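Local coordinates for protein metallo-carboxypeptidase (Pseudomonas aeruginosa, PDB 4A38) that probably acts as a zinc-dependent carboxypeptidase of the M14 family, removing residues from the C-terminal end of peptide substrates, at residues 174-179 and 267-272. Numbering follows the deposited sequence.
Sequences WVIAQQ and DLFLDI
Asp271 OD1 is gripped from two sources: a water donates to it at 2.6 Å, and the amide nitrogen NE2 of Gln179 reaches it at 3.2 Å. The amide comes in on the syn side, 27° out of the carboxylate plane, with OD1 close to the amide's own plane although the two flat groups are turned 40° apart. The same water also donates to Ile272 O and accepts from Gln179 N, pinning the turn that follows strand 171-177 to the neighbouring strand. Trp243 NE1 binds Gln179 OE1, so both ends of the amide are held. Asp271 OD2 accepts a hydrogen bond from the zinc ligand His273, placing the aspartate in the second shell of the metal site, where its negative charge probably polarises the imidazole.

The two strands run parallel, joined by backbone bonds that alternate from Trp174 N to Leu268 O (2.9 Å) through to Ile272 N and Ile176 O (3.0 Å); a weaker bond from Gln178 N to Ile272 O follows where strand 171-177 ends. With CG1 set between its backbone N and carbonyl carbon (chi1 81°), Ile176 turns CD1 obliquely toward the Phe269 ring and the Asp271 carboxylate, but the approach is too short for relaxed packing and the exact placing of this methyl is doubtful. Trp174 CB meets the edge of that ring at CD1 (4.0 Å). On the other face of the sheet, Val175 CG1 packs against Ile272 CD1 (3.8 Å), and the methyl of Ala177 lies against Ile272 CB.

These are adjacent central strands of the mixed carboxypeptidase sheet, sandwiched between helices: helix 185-196 covers Val175, Ala177 and Ile272, whereas helices 252-264 and 332-340 pack on the face carrying Phe269.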
# COMPACT_ATOMS: atom_id res chain seq x y z
N TRP A 174 -2.25 -15.65 -3.95
CA TRP A 174 -1.16 -14.68 -3.75
C TRP A 174 -1.61 -13.24 -3.47
O TRP A 174 -2.52 -12.71 -4.12
CB TRP A 174 -0.22 -14.67 -4.96
CG TRP A 174 0.54 -15.95 -5.17
CD1 TRP A 174 0.02 -17.16 -5.53
CD2 TRP A 174 1.96 -16.13 -5.07
NE1 TRP A 174 1.03 -18.08 -5.67
CE2 TRP A 174 2.23 -17.47 -5.40
CE3 TRP A 174 3.03 -15.28 -4.75
CZ2 TRP A 174 3.54 -18.00 -5.41
CZ3 TRP A 174 4.32 -15.80 -4.75
CH2 TRP A 174 4.56 -17.15 -5.08
N VAL A 175 -0.94 -12.62 -2.51
CA VAL A 175 -1.21 -11.25 -2.12
C VAL A 175 0.12 -10.56 -1.85
O VAL A 175 0.81 -10.94 -0.92
CB VAL A 175 -2.03 -11.19 -0.82
CG1 VAL A 175 -2.35 -9.76 -0.46
CG2 VAL A 175 -3.29 -12.03 -0.95
N ILE A 176 0.48 -9.57 -2.66
CA ILE A 176 1.73 -8.86 -2.44
C ILE A 176 1.42 -7.37 -2.26
O ILE A 176 0.40 -6.87 -2.78
CB ILE A 176 2.75 -9.08 -3.60
CG1 ILE A 176 2.45 -8.16 -4.79
CG2 ILE A 176 2.72 -10.55 -4.01
CD1 ILE A 176 1.02 -8.22 -5.26
N ALA A 177 2.27 -6.66 -1.53
CA ALA A 177 1.99 -5.27 -1.27
C ALA A 177 3.12 -4.26 -1.28
O ALA A 177 4.28 -4.58 -1.03
CB ALA A 177 1.24 -5.15 0.05
N GLN A 178 2.74 -3.03 -1.59
CA GLN A 178 3.61 -1.86 -1.60
C GLN A 178 4.82 -1.87 -2.54
O GLN A 178 5.94 -1.54 -2.13
CB GLN A 178 4.07 -1.56 -0.15
CG GLN A 178 4.25 -0.06 0.18
CD GLN A 178 4.31 0.20 1.68
OE1 GLN A 178 3.65 -0.48 2.46
NE2 GLN A 178 5.10 1.19 2.10
N GLN A 179 4.59 -2.24 -3.80
CA GLN A 179 5.66 -2.20 -4.80
C GLN A 179 6.06 -0.73 -4.90
O GLN A 179 7.20 -0.39 -5.22
CB GLN A 179 5.17 -2.67 -6.18
CG GLN A 179 4.88 -4.16 -6.29
CD GLN A 179 4.61 -4.56 -7.72
OE1 GLN A 179 5.53 -4.63 -8.54
NE2 GLN A 179 3.34 -4.83 -8.04
N ASP A 267 -3.44 -19.12 -8.49
CA ASP A 267 -4.87 -19.30 -8.76
C ASP A 267 -5.67 -18.07 -8.35
O ASP A 267 -6.90 -18.05 -8.42
CB ASP A 267 -5.39 -20.51 -8.00
CG ASP A 267 -4.66 -21.76 -8.37
OD1 ASP A 267 -4.74 -22.15 -9.55
OD2 ASP A 267 -3.99 -22.34 -7.50
N LEU A 268 -4.95 -17.05 -7.90
CA LEU A 268 -5.55 -15.79 -7.49
C LEU A 268 -4.42 -14.85 -7.16
O LEU A 268 -3.41 -15.25 -6.58
CB LEU A 268 -6.44 -15.96 -6.26
CG LEU A 268 -6.93 -14.58 -5.81
CD1 LEU A 268 -8.44 -14.55 -5.75
CD2 LEU A 268 -6.29 -14.20 -4.48
N PHE A 269 -4.57 -13.58 -7.54
CA PHE A 269 -3.52 -12.60 -7.29
C PHE A 269 -4.05 -11.19 -7.01
O PHE A 269 -4.74 -10.60 -7.84
CB PHE A 269 -2.57 -12.55 -8.49
CG PHE A 269 -1.50 -11.50 -8.38
CD1 PHE A 269 -0.44 -11.64 -7.49
CD2 PHE A 269 -1.56 -10.34 -9.16
CE1 PHE A 269 0.54 -10.65 -7.38
CE2 PHE A 269 -0.59 -9.35 -9.05
CZ PHE A 269 0.46 -9.51 -8.16
N LEU A 270 -3.73 -10.67 -5.83
CA LEU A 270 -4.14 -9.32 -5.46
C LEU A 270 -2.88 -8.48 -5.27
O LEU A 270 -1.95 -8.89 -4.58
CB LEU A 270 -4.95 -9.35 -4.15
CG LEU A 270 -6.20 -10.24 -4.08
CD1 LEU A 270 -6.95 -9.98 -2.78
CD2 LEU A 270 -7.11 -9.96 -5.26
N ASP A 271 -2.83 -7.31 -5.91
CA ASP A 271 -1.68 -6.40 -5.81
C ASP A 271 -2.22 -5.20 -5.05
O ASP A 271 -3.07 -4.48 -5.57
CB ASP A 271 -1.20 -6.02 -7.21
CG ASP A 271 0.11 -5.26 -7.20
OD1 ASP A 271 0.83 -5.27 -6.17
OD2 ASP A 271 0.44 -4.66 -8.23
N ILE A 272 -1.75 -4.99 -3.83
CA ILE A 272 -2.24 -3.92 -2.99
C ILE A 272 -1.49 -2.59 -3.14
O ILE A 272 -0.28 -2.51 -2.91
CB ILE A 272 -2.23 -4.35 -1.50
CG1 ILE A 272 -3.39 -5.33 -1.20
CG2 ILE A 272 -2.49 -3.14 -0.62
CD1 ILE A 272 -3.53 -6.52 -2.09
O HOH W 1 1.77 -3.28 -4.78